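Local coordinates for methylmalonyl-CoA carboxyltransferase 12S subunit (Propionibacterium freudenreichii, PDB 1ON3), which transfers the carboxyl group of methylmalonyl-CoA to the biotin of the 1.3S subunit and forms the hexameric core of transcarboxylase, at residues P268-D280 and I490-A502. Sequence-based numbering, arbitrary orientation.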
loop_
_atom_site.group_PDB
_atom_site.type_symbol
_atom_site.label_atom_id
_atom_site.label_comp_id
_atom_site.label_asym_id
_atom_site.label_seq_id
_atom_site.Cartn_x
_atom_site.Cartn_y
_atom_site.Cartn_z
ATOM N N PRO E 268 1.819 7.199 36.424
ATOM C CA PRO E 268 1.746 5.742 36.547
ATOM C C PRO E 268 1.897 5.185 37.949
ATOM O O PRO E 268 2.811 5.563 38.687
ATOM C CB PRO E 268 2.871 5.254 35.633
ATOM C CG PRO E 268 3.105 6.409 34.688
ATOM C CD PRO E 268 2.958 7.596 35.579
ATOM N N ASN E 269 0.988 4.292 38.320
ATOM C CA ASN E 269 1.055 3.626 39.615
ATOM C C ASN E 269 1.403 2.198 39.195
ATOM O O ASN E 269 0.613 1.537 38.511
ATOM C CB ASN E 269 -0.300 3.655 40.321
ATOM C CG ASN E 269 -0.236 3.106 41.729
ATOM O OD1 ASN E 269 0.190 1.978 41.946
ATOM N ND2 ASN E 269 -0.664 3.906 42.697
ATOM N N ASN E 270 2.585 1.722 39.572
ATOM C CA ASN E 270 2.979 0.380 39.159
ATOM C C ASN E 270 2.777 -0.714 40.188
ATOM O O ASN E 270 3.131 -1.866 39.946
ATOM C CB ASN E 270 4.426 0.382 38.668
ATOM C CG ASN E 270 4.631 1.306 37.484
ATOM O OD1 ASN E 270 4.001 1.145 36.435
ATOM N ND2 ASN E 270 5.509 2.287 37.649
ATOM N N ASP E 271 2.200 -0.376 41.330
ATOM C CA ASP E 271 1.962 -1.405 42.325
ATOM C C ASP E 271 0.732 -2.216 41.930
ATOM O O ASP E 271 -0.332 -1.658 41.657
ATOM C CB ASP E 271 1.733 -0.805 43.709
ATOM C CG ASP E 271 1.497 -1.877 44.760
ATOM O OD1 ASP E 271 2.412 -2.703 44.974
ATOM O OD2 ASP E 271 0.402 -1.910 45.360
ATOM N N VAL E 272 0.887 -3.533 41.898
ATOM C CA VAL E 272 -0.215 -4.414 41.550
ATOM C C VAL E 272 -0.397 -5.477 42.628
ATOM O O VAL E 272 -0.930 -6.556 42.366
ATOM C CB VAL E 272 0.016 -5.089 40.169
ATOM C CG1 VAL E 272 -0.093 -4.044 39.062
ATOM C CG2 VAL E 272 1.385 -5.747 40.124
ATOM N N SER E 273 0.033 -5.152 43.846
ATOM C CA SER E 273 -0.069 -6.077 44.970
ATOM C C SER E 273 -1.523 -6.479 45.172
ATOM O O SER E 273 -2.435 -5.764 44.761
ATOM C CB SER E 273 0.483 -5.429 46.243
ATOM O OG SER E 273 -0.227 -4.247 46.559
ATOM N N PRO E 274 -1.757 -7.642 45.797
ATOM C CA PRO E 274 -3.128 -8.110 46.028
ATOM C C PRO E 274 -3.909 -7.189 46.951
ATOM O O PRO E 274 -3.320 -6.498 47.776
ATOM C CB PRO E 274 -2.922 -9.490 46.658
ATOM C CG PRO E 274 -1.616 -9.948 46.064
ATOM C CD PRO E 274 -0.777 -8.685 46.156
ATOM N N ASN E 275 -5.227 -7.156 46.786
ATOM C CA ASN E 275 -6.084 -6.365 47.656
ATOM C C ASN E 275 -7.248 -7.275 48.015
ATOM O O ASN E 275 -8.171 -7.462 47.225
ATOM C CB ASN E 275 -6.607 -5.104 46.967
ATOM C CG ASN E 275 -7.349 -4.193 47.934
ATOM O OD1 ASN E 275 -7.862 -4.646 48.955
ATOM N ND2 ASN E 275 -7.415 -2.909 47.613
ATOM N N THR E 276 -7.198 -7.844 49.212
ATOM C CA THR E 276 -8.224 -8.769 49.666
ATOM C C THR E 276 -9.618 -8.178 49.821
ATOM O O THR E 276 -10.594 -8.923 49.877
ATOM C CB THR E 276 -7.815 -9.411 51.001
ATOM O OG1 THR E 276 -7.669 -8.384 51.986
ATOM C CG2 THR E 276 -6.487 -10.155 50.842
ATOM N N GLU E 277 -9.722 -6.854 49.892
ATOM C CA GLU E 277 -11.027 -6.227 50.039
ATOM C C GLU E 277 -11.898 -6.528 48.829
ATOM O O GLU E 277 -13.118 -6.532 48.932
ATOM C CB GLU E 277 -10.901 -4.710 50.204
ATOM C CG GLU E 277 -10.138 -4.278 51.443
ATOM C CD GLU E 277 -10.136 -2.769 51.625
ATOM O OE1 GLU E 277 -11.178 -2.216 52.038
ATOM O OE2 GLU E 277 -9.096 -2.135 51.344
ATOM N N LEU E 278 -11.263 -6.795 47.691
ATOM C CA LEU E 278 -11.994 -7.110 46.463
ATOM C C LEU E 278 -12.800 -8.406 46.590
ATOM O O LEU E 278 -13.781 -8.616 45.866
ATOM C CB LEU E 278 -11.023 -7.230 45.294
ATOM C CG LEU E 278 -10.571 -5.919 44.649
ATOM C CD1 LEU E 278 -9.308 -6.145 43.806
ATOM C CD2 LEU E 278 -11.731 -5.364 43.798
ATOM N N ARG E 279 -12.387 -9.282 47.503
ATOM C CA ARG E 279 -13.104 -10.538 47.699
ATOM C C ARG E 279 -14.455 -10.307 48.345
ATOM O O ARG E 279 -15.333 -11.165 48.275
ATOM C CB ARG E 279 -12.324 -11.472 48.617
ATOM C CG ARG E 279 -11.000 -11.948 48.086
ATOM C CD ARG E 279 -10.269 -12.702 49.180
ATOM N NE ARG E 279 -8.936 -13.108 48.752
ATOM C CZ ARG E 279 -7.955 -13.432 49.587
ATOM N NH1 ARG E 279 -8.164 -13.397 50.897
ATOM N NH2 ARG E 279 -6.763 -13.774 49.116
ATOM N N ASP E 280 -14.636 -9.150 48.971
ATOM C CA ASP E 280 -15.891 -8.910 49.680
ATOM C C ASP E 280 -16.893 -7.954 49.060
ATOM O O ASP E 280 -18.008 -7.814 49.564
ATOM C CB ASP E 280 -15.570 -8.453 51.103
ATOM C CG ASP E 280 -14.555 -9.354 51.782
ATOM O OD1 ASP E 280 -14.768 -10.582 51.777
ATOM O OD2 ASP E 280 -13.549 -8.837 52.312
ATOM N N ILE E 490 -9.458 -16.878 38.975
ATOM C CA ILE E 490 -8.581 -16.117 39.854
ATOM C C ILE E 490 -9.123 -15.713 41.209
ATOM O O ILE E 490 -10.323 -15.647 41.424
ATOM C CB ILE E 490 -8.125 -14.797 39.163
ATOM C CG1 ILE E 490 -9.332 -13.870 38.932
ATOM C CG2 ILE E 490 -7.451 -15.105 37.831
ATOM C CD1 ILE E 490 -8.963 -12.479 38.398
ATOM N N ASP E 491 -8.195 -15.430 42.117
ATOM C CA ASP E 491 -8.517 -14.942 43.443
ATOM C C ASP E 491 -8.885 -13.483 43.126
ATOM O O ASP E 491 -8.096 -12.756 42.501
ATOM C CB ASP E 491 -7.258 -15.023 44.321
ATOM C CG ASP E 491 -7.419 -14.354 45.678
ATOM O OD1 ASP E 491 -6.501 -14.533 46.508
ATOM O OD2 ASP E 491 -8.420 -13.647 45.924
ATOM N N PRO E 492 -10.092 -13.048 43.523
ATOM C CA PRO E 492 -10.516 -11.667 43.255
ATOM C C PRO E 492 -9.456 -10.653 43.664
ATOM O O PRO E 492 -9.320 -9.587 43.050
ATOM C CB PRO E 492 -11.794 -11.531 44.079
ATOM C CG PRO E 492 -12.356 -12.931 44.058
ATOM C CD PRO E 492 -11.135 -13.796 44.249
ATOM N N ALA E 493 -8.695 -10.992 44.700
ATOM C CA ALA E 493 -7.658 -10.098 45.204
ATOM C C ALA E 493 -6.562 -9.774 44.191
ATOM O O ALA E 493 -5.892 -8.754 44.325
ATOM C CB ALA E 493 -7.025 -10.691 46.483
ATOM N N ASP E 494 -6.372 -10.639 43.192
ATOM C CA ASP E 494 -5.336 -10.436 42.176
ATOM C C ASP E 494 -5.841 -9.771 40.887
ATOM O O ASP E 494 -5.101 -9.679 39.914
ATOM C CB ASP E 494 -4.686 -11.772 41.781
ATOM C CG ASP E 494 -4.097 -12.534 42.974
ATOM O OD1 ASP E 494 -3.513 -11.897 43.867
ATOM O OD2 ASP E 494 -4.200 -13.776 42.997
ATOM N N THR E 495 -7.093 -9.323 40.878
ATOM C CA THR E 495 -7.666 -8.712 39.678
ATOM C C THR E 495 -6.799 -7.633 39.020
ATOM O O THR E 495 -6.515 -7.707 37.819
ATOM C CB THR E 495 -9.058 -8.147 39.981
ATOM O OG1 THR E 495 -9.887 -9.206 40.479
ATOM C CG2 THR E 495 -9.708 -7.578 38.701
ATOM N N ARG E 496 -6.369 -6.639 39.788
ATOM C CA ARG E 496 -5.539 -5.580 39.214
ATOM C C ARG E 496 -4.300 -6.159 38.538
ATOM O O ARG E 496 -3.979 -5.801 37.404
ATOM C CB ARG E 496 -5.134 -4.571 40.286
ATOM C CG ARG E 496 -4.339 -3.370 39.753
ATOM C CD ARG E 496 -4.102 -2.360 40.858
ATOM N NE ARG E 496 -2.917 -1.528 40.640
ATOM C CZ ARG E 496 -2.846 -0.503 39.798
ATOM N NH1 ARG E 496 -3.904 -0.150 39.064
ATOM N NH2 ARG E 496 -1.708 0.178 39.698
ATOM N N ARG E 497 -3.598 -7.061 39.221
ATOM C CA ARG E 497 -2.410 -7.664 38.617
ATOM C C ARG E 497 -2.731 -8.404 37.319
ATOM O O ARG E 497 -2.025 -8.246 36.329
ATOM C CB ARG E 497 -1.733 -8.640 39.589
ATOM C CG ARG E 497 -0.511 -9.328 39.026
ATOM C CD ARG E 497 0.299 -9.984 40.140
ATOM N NE ARG E 497 -0.414 -11.080 40.787
ATOM C CZ ARG E 497 -0.513 -12.308 40.285
ATOM N NH1 ARG E 497 0.057 -12.599 39.130
ATOM N NH2 ARG E 497 -1.182 -13.250 40.945
ATOM N N LYS E 498 -3.775 -9.230 37.312
ATOM C CA LYS E 498 -4.097 -9.955 36.084
ATOM C C LYS E 498 -4.413 -8.993 34.919
ATOM O O LYS E 498 -3.959 -9.203 33.794
ATOM C CB LYS E 498 -5.258 -10.929 36.314
ATOM C CG LYS E 498 -4.814 -12.368 36.662
ATOM C CD LYS E 498 -3.887 -12.391 37.868
ATOM C CE LYS E 498 -3.490 -13.814 38.273
ATOM N NZ LYS E 498 -2.767 -14.575 37.196
ATOM N N ILE E 499 -5.170 -7.934 35.191
ATOM C CA ILE E 499 -5.507 -6.952 34.157
ATOM C C ILE E 499 -4.243 -6.219 33.691
ATOM O O ILE E 499 -4.027 -6.006 32.494
ATOM C CB ILE E 499 -6.522 -5.908 34.702
ATOM C CG1 ILE E 499 -7.866 -6.584 34.984
ATOM C CG2 ILE E 499 -6.689 -4.758 33.708
ATOM C CD1 ILE E 499 -8.859 -5.678 35.713
ATOM N N ALA E 500 -3.395 -5.850 34.644
ATOM C CA ALA E 500 -2.169 -5.123 34.319
ATOM C C ALA E 500 -1.222 -5.922 33.437
ATOM O O ALA E 500 -0.671 -5.395 32.476
ATOM C CB ALA E 500 -1.454 -4.700 35.601
ATOM N N SER E 501 -1.033 -7.198 33.750
ATOM C CA SER E 501 -0.124 -8.021 32.965
ATOM C C SER E 501 -0.689 -8.282 31.584
ATOM O O SER E 501 0.050 -8.345 30.602
ATOM C CB SER E 501 0.119 -9.345 33.687
ATOM O OG SER E 501 0.474 -9.104 35.037
ATOM N N ALA E 502 -2.003 -8.446 31.507
ATOM C CA ALA E 502 -2.633 -8.690 30.220
ATOM C C ALA E 502 -2.426 -7.458 29.334
ATOM O O ALA E 502 -2.047 -7.572 28.168
ATOM C CB ALA E 502 -4.115 -8.964 30.407
HETATM O O HOH W 1 -1.867 -9.861 42.761
HETATM O O HOH W 2 -3.563 -7.585 42.163
#
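Arg279 grips Asp491 side-on in a bidentate salt bridge: NE gives its hydrogen to OD2 at 2.9 Å, and NH2 reaches the syn lone pair of OD1 at 2.7 Å. Guanidinium and carboxylate lie nearly coplanar, 26° apart, consistent with one nitrogen meeting each oxygen. The carboxylate is fixed from its own side too, because OD2 closes an Asx turn by accepting from Ala493 N, which comes from above the carboxylate plane. CG2 of Thr276 lies over one face of the guanidinium, toward the rim. A leucine in place of Arg279 removes both N-H donors, which would probably leave the Asp491 carboxylate without its cationic mate in this contact and held mainly by Ala493 N.

A second arginine, Arg496, binds backbone instead. With CG anti to the backbone N (chi1 -176°) and the chain extended as far as NE, it directs NE (2.8 Å) and NH2 (3.0 Å) to the single oxygen Asp271 O. That oxygen lies 2° out of the guanidinium plane. NH2 also forms a salt bridge with Asp301, and NH1 bonds to Ile299 O.

Segment 268-280 runs antiparallel alongside the 3-10 turn 492-494 and the start of helix 495-505, Val272 nearest Arg497 and Arg279 nearest Pro492, in the second, crotonase-like half of this duplicated carboxyltransferase. One backbone bond, Asn275 N to Ala493 O at 3.0 Å, joins the two segments. A water between Val272 O (2.8 Å) and Arg497 N accepts from the latter.

Apolar side chains add Val272 CG1 on Ala500 CB at 3.8 Å, while Val272 CB rests against the base of the Arg497 side chain. Leu278 CD1 makes van der Waals contact with Pro492 O (3.5 Å), and its side chain continues onto helix 293-299. Beside the salt bridge, Pro492 packs against Met12 of a neighbouring subunit, which Arg279 also touches.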